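Local coordinates for hemolysin-related protein (Vibrio cholerae serotype O1, PDB 6MLT), which serves as a secreted, calcium-binding protein of the biofilm matrix and probably helps biofilms adhere, in part through a carbohydrate-binding beta-prism domain, at residues 18-23 against 553-558; 243-248 against 448-453; 354-359 against 396-401; 462-467 against 500-505. All blocks are in the same frame, centred on the assembly; numbering follows the deposited sequence.

Contact 1 (18-23 against 553-558); sequences SWSTSV and GVFVYE
Trp19 and Val554 form an antiparallel hydrogen-bonded pair. Trp19 N donates to Val554 O at 2.8 Å, and Val554 N returns a bond to Trp19 O at 2.9 Å. Both bonds are close to straight. Two CA-H...O contacts flank them: Ser18 CA lies 3.2 Å from Val554 O, and Gly553 CA lies 3.2 Å from Trp19 O. Gly553 has phi 119° and psi -135°, backbone angles that suit glycine.

Side-chain contacts differ on the two faces of the sheet. On the face of Ser18 and Phe555, Ser18 CB comes obliquely against the Phe555 ring, 3.5 Å from CD2. Ser20 OG approaches the far end of the same ring, 3.7 Å from Phe555 CZ, but its hydrogen bond goes to His552 O. On the other face, Trp19 CG is anti to the backbone N (chi1 178°) and the ring turns its edge to the second strand, with CE3 4.0 Å from Gly553 CA. Leu76 touches both Trp19 and Val554.

Strand 13-19 is the outermost strand of a blade whose other three strands come from the C-terminal end of the chain. This is the Velcro closure of a beta-propeller. The chemistry implies that the strand pairing that closes the propeller rests here on two backbone bonds, while Trp19 ties the closing strand to the first full blade through its NE1 bond to Glu83 OE1.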
# COMPACT_ATOMS: atom_id res chain seq x y z
N SER A 18 6.47 26.83 11.63
CA SER A 18 7.67 26.11 12.01
C SER A 18 7.77 26.09 13.52
O SER A 18 7.24 26.97 14.21
CB SER A 18 8.94 26.73 11.40
OG SER A 18 9.20 28.01 11.94
N TRP A 19 8.45 25.07 14.03
CA TRP A 19 8.78 24.94 15.44
C TRP A 19 10.28 24.76 15.55
O TRP A 19 10.86 23.92 14.85
CB TRP A 19 8.05 23.76 16.08
CG TRP A 19 8.38 23.54 17.52
CD1 TRP A 19 7.66 23.96 18.60
CD2 TRP A 19 9.53 22.85 18.04
NE1 TRP A 19 8.29 23.58 19.76
CE2 TRP A 19 9.44 22.89 19.44
CE3 TRP A 19 10.61 22.20 17.45
CZ2 TRP A 19 10.40 22.32 20.27
CZ3 TRP A 19 11.57 21.63 18.28
CH2 TRP A 19 11.46 21.69 19.67
N SER A 20 10.92 25.55 16.41
CA SER A 20 12.37 25.46 16.57
C SER A 20 12.84 25.63 18.00
O SER A 20 14.03 25.46 18.26
CB SER A 20 13.07 26.50 15.69
OG SER A 20 12.82 26.24 14.31
N THR A 21 11.95 25.95 18.93
CA THR A 21 12.38 26.23 20.29
C THR A 21 11.21 26.02 21.24
O THR A 21 10.05 25.97 20.82
CB THR A 21 12.92 27.65 20.43
OG1 THR A 21 13.30 27.89 21.79
CG2 THR A 21 11.86 28.67 20.00
N SER A 22 11.53 25.93 22.53
CA SER A 22 10.54 25.65 23.56
C SER A 22 11.07 26.19 24.88
O SER A 22 12.28 26.28 25.09
CB SER A 22 10.26 24.15 23.66
OG SER A 22 9.40 23.85 24.74
N VAL A 23 10.14 26.54 25.77
CA VAL A 23 10.52 26.83 27.15
C VAL A 23 10.80 25.55 27.93
O VAL A 23 11.47 25.60 28.96
CB VAL A 23 9.44 27.65 27.86
CG1 VAL A 23 9.18 28.95 27.12
CG2 VAL A 23 8.15 26.84 28.00
N GLY A 553 14.36 21.72 13.78
CA GLY A 553 13.02 21.62 14.33
C GLY A 553 12.07 20.95 13.36
O GLY A 553 12.40 19.92 12.76
N VAL A 554 10.89 21.54 13.22
CA VAL A 554 9.83 21.01 12.37
C VAL A 554 9.32 22.15 11.50
O VAL A 554 8.99 23.23 12.02
CB VAL A 554 8.68 20.40 13.19
CG1 VAL A 554 7.58 19.85 12.27
CG2 VAL A 554 9.20 19.31 14.11
N PHE A 555 9.23 21.90 10.20
CA PHE A 555 8.83 22.92 9.24
C PHE A 555 7.70 22.37 8.39
O PHE A 555 7.80 21.26 7.85
CB PHE A 555 10.04 23.34 8.38
CG PHE A 555 11.08 24.07 9.17
CD1 PHE A 555 11.90 23.39 10.05
CD2 PHE A 555 11.19 25.45 9.09
CE1 PHE A 555 12.83 24.07 10.82
CE2 PHE A 555 12.12 26.12 9.86
CZ PHE A 555 12.94 25.43 10.72
N VAL A 556 6.61 23.12 8.33
CA VAL A 556 5.39 22.70 7.66
C VAL A 556 5.07 23.71 6.57
O VAL A 556 5.02 24.91 6.82
CB VAL A 556 4.22 22.57 8.65
CG1 VAL A 556 2.93 22.17 7.94
CG2 VAL A 556 4.57 21.56 9.74
N TYR A 557 4.85 23.20 5.35
CA TYR A 557 4.62 24.02 4.18
C TYR A 557 3.25 23.71 3.60
O TYR A 557 2.65 22.67 3.88
CB TYR A 557 5.70 23.77 3.12
CG TYR A 557 7.08 24.15 3.60
CD1 TYR A 557 7.85 23.27 4.36
CD2 TYR A 557 7.60 25.41 3.33
CE1 TYR A 557 9.11 23.63 4.80
CE2 TYR A 557 8.85 25.77 3.77
CZ TYR A 557 9.60 24.88 4.51
OH TYR A 557 10.85 25.27 4.95
N GLU A 558 2.77 24.63 2.77
CA GLU A 558 1.51 24.47 2.06
C GLU A 558 1.69 25.02 0.65
O GLU A 558 2.66 25.72 0.34
CB GLU A 558 0.37 25.18 2.78
CG GLU A 558 0.60 26.67 2.99
CD GLU A 558 -0.56 27.34 3.69
OE1 GLU A 558 -1.70 27.19 3.22
OE2 GLU A 558 -0.33 28.01 4.72

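Contact 2 (243-248 against 448-453); sequences ASLSTP and AGYYAV
Leu245 lies over the ring of Tyr450 and makes the main apolar contact. Its CD1 stands 3.9 Å from the ring centroid and 15° off the normal, a CH-pi contact over one face. The nearest ring atom to this methyl is Tyr450 CG, at 3.8 Å. Leu245 CB touches the other end of the ring, near CZ. CG of the leucine is anti to its backbone N (chi1 -169°), and the side chain passes obliquely across the tyrosine. The same CD1 also meets the tip of Tyr451, 3.6 Å from its OH. Here the two side chains cross at about a right angle. Tyr451 in turn rests one ring face on Tyr450 CB, and Pro272 and Leu471 also touch Tyr451.

Both segments are turns of a beta-propeller. Residues 243-248 link strands 236-241 and 252-256 of one blade. Residues 448-453 hold the tight turn between strands 443-448 and 452-457 of the next, so the contact joins neighbouring blades.

The polar link across the contact runs through a water at Tyr450 OH. This water is hydrogen-bonded to Tyr450 OH at 2.8 Å and donates to Ala243 O, also at 2.8 Å. It bridges the two turns. The first turn is type I, from Ser244 to Thr247. Thr247 N bonds to Ser244 O, and the hydroxyls Ser244 OG and Thr247 OG1 are hydrogen-bonded at 2.9 Å. On the second turn, Asn271 bonds through its side chain to Tyr451 N and Ala452 O.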
# COMPACT_ATOMS: atom_id res chain seq x y z
N ALA A 243 23.80 -1.94 4.54
CA ALA A 243 25.20 -2.23 4.82
C ALA A 243 25.92 -0.94 5.20
O ALA A 243 25.36 -0.09 5.90
CB ALA A 243 25.85 -2.91 3.62
N SER A 244 27.16 -0.76 4.75
CA SER A 244 27.92 0.44 5.07
C SER A 244 28.71 0.88 3.86
O SER A 244 28.90 0.12 2.91
CB SER A 244 28.86 0.21 6.26
OG SER A 244 29.97 -0.56 5.84
N LEU A 245 29.20 2.12 3.90
CA LEU A 245 29.92 2.65 2.76
C LEU A 245 31.22 1.90 2.51
O LEU A 245 31.71 1.89 1.38
CB LEU A 245 30.20 4.13 2.97
CG LEU A 245 30.73 4.92 1.77
CD1 LEU A 245 29.80 4.81 0.57
CD2 LEU A 245 30.93 6.38 2.16
N SER A 246 31.79 1.25 3.53
CA SER A 246 32.99 0.45 3.34
C SER A 246 32.69 -0.99 2.96
O SER A 246 33.63 -1.73 2.64
CB SER A 246 33.85 0.48 4.61
OG SER A 246 33.17 -0.11 5.69
N THR A 247 31.42 -1.41 2.99
CA THR A 247 31.04 -2.76 2.55
C THR A 247 29.90 -2.68 1.54
O THR A 247 28.86 -3.32 1.71
CB THR A 247 30.65 -3.63 3.74
OG1 THR A 247 29.55 -3.04 4.44
CG2 THR A 247 31.83 -3.83 4.69
N PRO A 248 30.07 -1.90 0.47
CA PRO A 248 28.96 -1.71 -0.47
C PRO A 248 28.54 -2.99 -1.16
O PRO A 248 27.38 -3.09 -1.61
CB PRO A 248 29.52 -0.69 -1.47
CG PRO A 248 31.00 -0.88 -1.41
CD PRO A 248 31.30 -1.24 0.02
N ALA A 448 16.51 5.93 -1.70
CA ALA A 448 17.73 6.72 -1.67
C ALA A 448 18.89 5.87 -1.17
O ALA A 448 18.75 5.17 -0.16
CB ALA A 448 17.56 7.96 -0.79
N GLY A 449 20.01 5.94 -1.87
CA GLY A 449 21.25 5.34 -1.43
C GLY A 449 22.22 6.37 -0.92
O GLY A 449 21.85 7.50 -0.57
N TYR A 450 23.50 5.99 -0.87
CA TYR A 450 24.53 6.94 -0.44
C TYR A 450 24.66 8.11 -1.41
O TYR A 450 24.96 9.23 -0.98
CB TYR A 450 25.88 6.24 -0.30
CG TYR A 450 26.06 5.54 1.03
CD1 TYR A 450 26.40 6.26 2.17
CD2 TYR A 450 25.90 4.17 1.14
CE1 TYR A 450 26.58 5.63 3.39
CE2 TYR A 450 26.07 3.53 2.36
CZ TYR A 450 26.40 4.26 3.48
OH TYR A 450 26.57 3.62 4.68
N TYR A 451 24.43 7.88 -2.70
CA TYR A 451 24.74 8.84 -3.75
C TYR A 451 23.54 9.35 -4.55
O TYR A 451 23.65 10.43 -5.16
CB TYR A 451 25.73 8.24 -4.76
CG TYR A 451 27.04 7.76 -4.17
CD1 TYR A 451 27.69 8.46 -3.17
CD2 TYR A 451 27.64 6.59 -4.63
CE1 TYR A 451 28.90 8.01 -2.64
CE2 TYR A 451 28.83 6.13 -4.11
CZ TYR A 451 29.45 6.84 -3.11
OH TYR A 451 30.64 6.39 -2.60
N ALA A 452 22.43 8.62 -4.60
CA ALA A 452 21.34 9.00 -5.50
C ALA A 452 20.03 8.37 -5.06
O ALA A 452 20.00 7.39 -4.31
CB ALA A 452 21.65 8.59 -6.94
N VAL A 453 18.95 8.95 -5.58
CA VAL A 453 17.60 8.40 -5.48
C VAL A 453 17.31 7.68 -6.79
O VAL A 453 17.36 8.29 -7.86
CB VAL A 453 16.56 9.49 -5.20
CG1 VAL A 453 15.14 8.91 -5.21
CG2 VAL A 453 16.85 10.19 -3.87
O HOH W 1 24.22 2.48 5.77

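Contact 3 (354-359 against 396-401); sequences AIDVTY and TVRYDI
A beta-prism sheet contains this contact: strand 394-400 is an edge strand of a four-stranded antiparallel sheet and pairs with strand 352-359. Ile355 and Tyr399 form one hydrogen-bonded pair, Val357 and Val397 the other. Each gives two bonds, such as Val357 N to Val397 O at 2.8 Å.

On the face of Asp356 and Arg398, the arginine grips the carboxylate side-on with two nitrogens. Arg398 NE donates to Asp356 OD1 at 2.9 Å, almost straight (175°). Arg398 NH2 donates to the syn lone pair of Asp356 OD2 at 3.0 Å. The guanidinium and carboxylate planes are 32° apart. A bend at chi3 (-72°), which places NE, accompanies the side-on grip. Ala354 CB lies over one face of the guanidinium. Further along, the hydroxyls Thr358 OG1 and Thr396 OG1 share a hydrogen bond of 2.9 Å, and Lys388 NZ also bonds to Thr396 OG1.

The other face is mostly apolar. Ile355 CD1 meets Ile401 CD1 at 3.8 Å and the edge of the Tyr399 ring at CD2, 4.2 Å away. Val397 CG2 meets the Tyr359 ring obliquely. Tyr300, Phe431 and Val433 of another sheet pack against this side.

The chemistry thus divides by face: a salt bridge and a hydroxyl-hydroxyl hydrogen bond tie the edge strand on one, while largely hydrophobic side chains face the neighbouring sheet of the prism on the other.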
# COMPACT_ATOMS: atom_id res chain seq x y z
N ALA A 354 -10.17 -18.78 -28.71
CA ALA A 354 -11.19 -18.89 -29.74
C ALA A 354 -12.42 -19.53 -29.12
O ALA A 354 -12.32 -20.26 -28.13
CB ALA A 354 -10.71 -19.70 -30.94
N ILE A 355 -13.57 -19.24 -29.71
CA ILE A 355 -14.83 -19.87 -29.32
C ILE A 355 -15.55 -20.29 -30.59
O ILE A 355 -15.69 -19.49 -31.52
CB ILE A 355 -15.73 -18.92 -28.51
CG1 ILE A 355 -14.94 -18.21 -27.41
CG2 ILE A 355 -16.88 -19.70 -27.90
CD1 ILE A 355 -14.61 -16.79 -27.76
N ASP A 356 -16.00 -21.54 -30.63
CA ASP A 356 -16.91 -22.03 -31.65
C ASP A 356 -18.32 -22.04 -31.06
O ASP A 356 -18.55 -22.66 -30.02
CB ASP A 356 -16.52 -23.43 -32.12
CG ASP A 356 -15.15 -23.46 -32.78
OD1 ASP A 356 -14.96 -22.73 -33.78
OD2 ASP A 356 -14.27 -24.19 -32.31
N VAL A 357 -19.24 -21.34 -31.71
CA VAL A 357 -20.62 -21.23 -31.26
C VAL A 357 -21.51 -21.96 -32.24
O VAL A 357 -21.47 -21.69 -33.45
CB VAL A 357 -21.07 -19.76 -31.13
CG1 VAL A 357 -22.52 -19.67 -30.64
CG2 VAL A 357 -20.14 -19.01 -30.21
N THR A 358 -22.32 -22.89 -31.73
CA THR A 358 -23.32 -23.60 -32.51
C THR A 358 -24.69 -23.11 -32.06
O THR A 358 -25.03 -23.22 -30.87
CB THR A 358 -23.20 -25.11 -32.32
OG1 THR A 358 -21.90 -25.54 -32.75
CG2 THR A 358 -24.26 -25.85 -33.14
N TYR A 359 -25.45 -22.55 -32.99
CA TYR A 359 -26.78 -22.04 -32.70
C TYR A 359 -27.76 -22.54 -33.75
O TYR A 359 -27.40 -22.77 -34.91
CB TYR A 359 -26.80 -20.50 -32.63
CG TYR A 359 -26.34 -19.81 -33.89
CD1 TYR A 359 -24.99 -19.52 -34.10
CD2 TYR A 359 -27.24 -19.42 -34.86
CE1 TYR A 359 -24.56 -18.88 -35.25
CE2 TYR A 359 -26.82 -18.78 -36.02
CZ TYR A 359 -25.49 -18.51 -36.20
OH TYR A 359 -25.07 -17.87 -37.34
N THR A 396 -22.62 -23.39 -37.18
CA THR A 396 -21.45 -23.26 -36.32
C THR A 396 -20.55 -22.17 -36.88
O THR A 396 -20.30 -22.13 -38.09
CB THR A 396 -20.69 -24.58 -36.20
OG1 THR A 396 -21.54 -25.57 -35.60
CG2 THR A 396 -19.44 -24.41 -35.33
N VAL A 397 -20.08 -21.29 -36.00
CA VAL A 397 -19.21 -20.17 -36.37
C VAL A 397 -18.10 -20.06 -35.34
O VAL A 397 -18.29 -20.38 -34.16
CB VAL A 397 -19.99 -18.83 -36.46
CG1 VAL A 397 -19.05 -17.66 -36.75
CG2 VAL A 397 -21.06 -18.92 -37.53
N ARG A 398 -16.93 -19.61 -35.79
CA ARG A 398 -15.80 -19.38 -34.90
C ARG A 398 -15.51 -17.90 -34.76
O ARG A 398 -15.51 -17.16 -35.75
CB ARG A 398 -14.54 -20.09 -35.38
CG ARG A 398 -13.32 -19.67 -34.55
CD ARG A 398 -12.11 -20.53 -34.77
NE ARG A 398 -12.26 -21.85 -34.18
CZ ARG A 398 -11.25 -22.65 -33.88
NH1 ARG A 398 -10.00 -22.25 -34.09
NH2 ARG A 398 -11.47 -23.84 -33.35
N TYR A 399 -15.26 -17.47 -33.53
CA TYR A 399 -14.71 -16.15 -33.25
C TYR A 399 -13.33 -16.34 -32.65
O TYR A 399 -13.17 -17.04 -31.64
CB TYR A 399 -15.61 -15.36 -32.30
CG TYR A 399 -15.02 -14.02 -31.93
CD1 TYR A 399 -14.91 -13.02 -32.88
CD2 TYR A 399 -14.57 -13.76 -30.65
CE1 TYR A 399 -14.36 -11.78 -32.56
CE2 TYR A 399 -14.02 -12.53 -30.32
CZ TYR A 399 -13.92 -11.54 -31.28
OH TYR A 399 -13.38 -10.32 -30.97
N ASP A 400 -12.33 -15.73 -33.28
CA ASP A 400 -10.96 -15.74 -32.76
C ASP A 400 -10.75 -14.50 -31.90
O ASP A 400 -11.08 -13.38 -32.32
CB ASP A 400 -9.94 -15.77 -33.90
CG ASP A 400 -9.97 -17.08 -34.67
OD1 ASP A 400 -9.89 -18.15 -34.04
OD2 ASP A 400 -10.09 -17.03 -35.91
N ILE A 401 -10.21 -14.69 -30.70
CA ILE A 401 -9.79 -13.57 -29.87
C ILE A 401 -8.62 -12.91 -30.59
O ILE A 401 -7.63 -13.59 -30.91
CB ILE A 401 -9.40 -14.02 -28.46
CG1 ILE A 401 -10.52 -14.85 -27.83
CG2 ILE A 401 -9.07 -12.81 -27.58
CD1 ILE A 401 -11.86 -14.13 -27.74

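Contact 4 (462-467 against 500-505); sequences KVWSVA and RILDGQ
Trp464 holds CG between its backbone N and carbonyl carbon (chi1 52°), with the indole reaching segment 500-505. Arg500 has CG anti to its carbonyl carbon (chi1 -67°) and bends at chi3 on the way to Ala467.

Trp464 NE1 donates to Gly504 O at 2.8 Å. The bond is nearly straight (172°) and lies in the ring plane, but the donor sits above the carbonyl plane of Gly504. Beside it, Trp464 CD1 comes 3.4 Å from Gln505 O, again at the ring edge. At the far end of the indole, CH2 lies 3.8 Å from Leu502 CD1, and the two side chains cross obliquely. Val466 CB meets the same methyl, Leu502 CD1, at 4.2 Å.

The segments belong to adjacent blades of the beta-propeller. Strand 462-467 is the outermost strand of its blade. Strand 498-502 lies third in the next, and residues 503-505 are the loop that follows it. The axes are 10.8 Å apart with no backbone pairing; side chains of each blade meet side chains and backbone carbonyls of the other. Within its own sheet, strand 462-467 carries a classic beta bulge, where Val463 and Trp464 both face Met455.

Arg500 NH2 donates to Ala467 O at 2.9 Å, with the oxygen near the guanidinium plane. A water donates to the same oxygen and accepts from Arg500 NH1, 2.9 Å away. Ala467 O is therefore held twice. Arg500 NH2 has a further partner in Asn468 OD1. Val466 CG1 reaches the guanidinium tip to tip.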
# COMPACT_ATOMS: atom_id res chain seq x y z
N LYS A 462 15.91 -0.21 -13.85
CA LYS A 462 16.04 1.14 -13.33
C LYS A 462 15.46 2.13 -14.33
O LYS A 462 15.82 2.12 -15.51
CB LYS A 462 17.50 1.48 -13.05
CG LYS A 462 17.70 2.83 -12.37
CD LYS A 462 19.05 2.91 -11.69
CE LYS A 462 20.16 3.06 -12.70
NZ LYS A 462 21.48 2.66 -12.12
N VAL A 463 14.55 2.98 -13.86
CA VAL A 463 13.90 3.96 -14.71
C VAL A 463 14.67 5.27 -14.73
O VAL A 463 14.84 5.88 -15.79
CB VAL A 463 12.44 4.17 -14.25
CG1 VAL A 463 11.72 5.13 -15.19
CG2 VAL A 463 11.71 2.84 -14.17
N TRP A 464 15.11 5.74 -13.57
CA TRP A 464 15.91 6.95 -13.48
C TRP A 464 16.70 6.96 -12.18
O TRP A 464 16.42 6.19 -11.25
CB TRP A 464 15.04 8.21 -13.60
CG TRP A 464 13.83 8.34 -12.68
CD1 TRP A 464 12.53 8.13 -13.01
CD2 TRP A 464 13.83 8.76 -11.30
NE1 TRP A 464 11.71 8.39 -11.94
CE2 TRP A 464 12.48 8.78 -10.87
CE3 TRP A 464 14.82 9.13 -10.39
CZ2 TRP A 464 12.11 9.14 -9.57
CZ3 TRP A 464 14.45 9.48 -9.09
CH2 TRP A 464 13.10 9.48 -8.70
N SER A 465 17.70 7.84 -12.14
CA SER A 465 18.56 8.04 -10.97
C SER A 465 18.85 9.53 -10.83
O SER A 465 19.22 10.18 -11.81
CB SER A 465 19.87 7.25 -11.09
OG SER A 465 20.77 7.55 -10.04
N VAL A 466 18.67 10.07 -9.63
CA VAL A 466 18.86 11.49 -9.36
C VAL A 466 19.87 11.64 -8.24
O VAL A 466 19.65 11.16 -7.12
CB VAL A 466 17.54 12.18 -9.01
CG1 VAL A 466 17.78 13.58 -8.47
CG2 VAL A 466 16.65 12.24 -10.24
N ALA A 467 20.98 12.32 -8.53
CA ALA A 467 22.02 12.51 -7.53
C ALA A 467 21.45 13.18 -6.30
O ALA A 467 20.67 14.14 -6.39
CB ALA A 467 23.17 13.34 -8.11
N ARG A 500 13.41 17.85 -1.62
CA ARG A 500 13.02 18.04 -3.00
C ARG A 500 11.84 17.16 -3.36
O ARG A 500 11.60 16.11 -2.75
CB ARG A 500 14.19 17.78 -3.96
CG ARG A 500 15.32 18.80 -3.84
CD ARG A 500 16.45 18.51 -4.81
NE ARG A 500 17.11 17.25 -4.49
CZ ARG A 500 17.96 16.63 -5.30
NH1 ARG A 500 18.26 17.14 -6.49
NH2 ARG A 500 18.52 15.47 -4.93
N ILE A 501 11.10 17.60 -4.37
CA ILE A 501 10.01 16.84 -4.97
C ILE A 501 10.44 16.44 -6.37
O ILE A 501 10.85 17.30 -7.17
CB ILE A 501 8.71 17.66 -5.01
CG1 ILE A 501 8.33 18.12 -3.60
CG2 ILE A 501 7.57 16.85 -5.66
CD1 ILE A 501 7.24 19.18 -3.59
N LEU A 502 10.36 15.15 -6.67
CA LEU A 502 10.80 14.60 -7.95
C LEU A 502 9.62 14.03 -8.72
O LEU A 502 8.72 13.40 -8.15
CB LEU A 502 11.84 13.51 -7.75
CG LEU A 502 13.04 13.86 -6.86
CD1 LEU A 502 14.01 12.69 -6.79
CD2 LEU A 502 13.76 15.11 -7.37
N ASP A 503 9.64 14.24 -10.03
CA ASP A 503 8.62 13.66 -10.90
C ASP A 503 8.74 12.13 -10.87
O ASP A 503 9.84 11.58 -10.97
CB ASP A 503 8.81 14.18 -12.32
CG ASP A 503 7.82 13.58 -13.30
OD1 ASP A 503 6.61 13.84 -13.17
OD2 ASP A 503 8.27 12.85 -14.21
N GLY A 504 7.60 11.46 -10.71
CA GLY A 504 7.62 10.01 -10.60
C GLY A 504 8.15 9.32 -11.84
O GLY A 504 8.87 8.33 -11.74
N GLN A 505 7.79 9.83 -13.02
CA GLN A 505 8.12 9.15 -14.25
C GLN A 505 9.56 9.39 -14.69
O GLN A 505 10.15 8.52 -15.36
CB GLN A 505 7.17 9.58 -15.36
CG GLN A 505 5.76 9.04 -15.22
CD GLN A 505 4.82 9.55 -16.29
OE1 GLN A 505 4.58 8.88 -17.30
NE2 GLN A 505 4.27 10.74 -16.08
O HOH W 2 20.31 16.05 -8.27

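Contacts 1, 2 and 4 all lie in the beta-propeller. Contact 3 lies in the beta-prism, whose sequence is inserted within one propeller blade. Its centre is about 69 Å from that of contact 1, on the opposite side of the chain's centre. Contacts 2 and 4 touch: their centres are about 17 Å apart, and Val453 N is probably hydrogen-bonded to Val466 O at 2.8 Å within one sheet. Contact 1 passes within about 8 Å of contact 4 at the nearest atoms, without touching. No metal is bound by any of the four contacts; the Asp503 side chain is about 6 Å from a sodium ion and that of Val554 about 14 Å from a calcium ion.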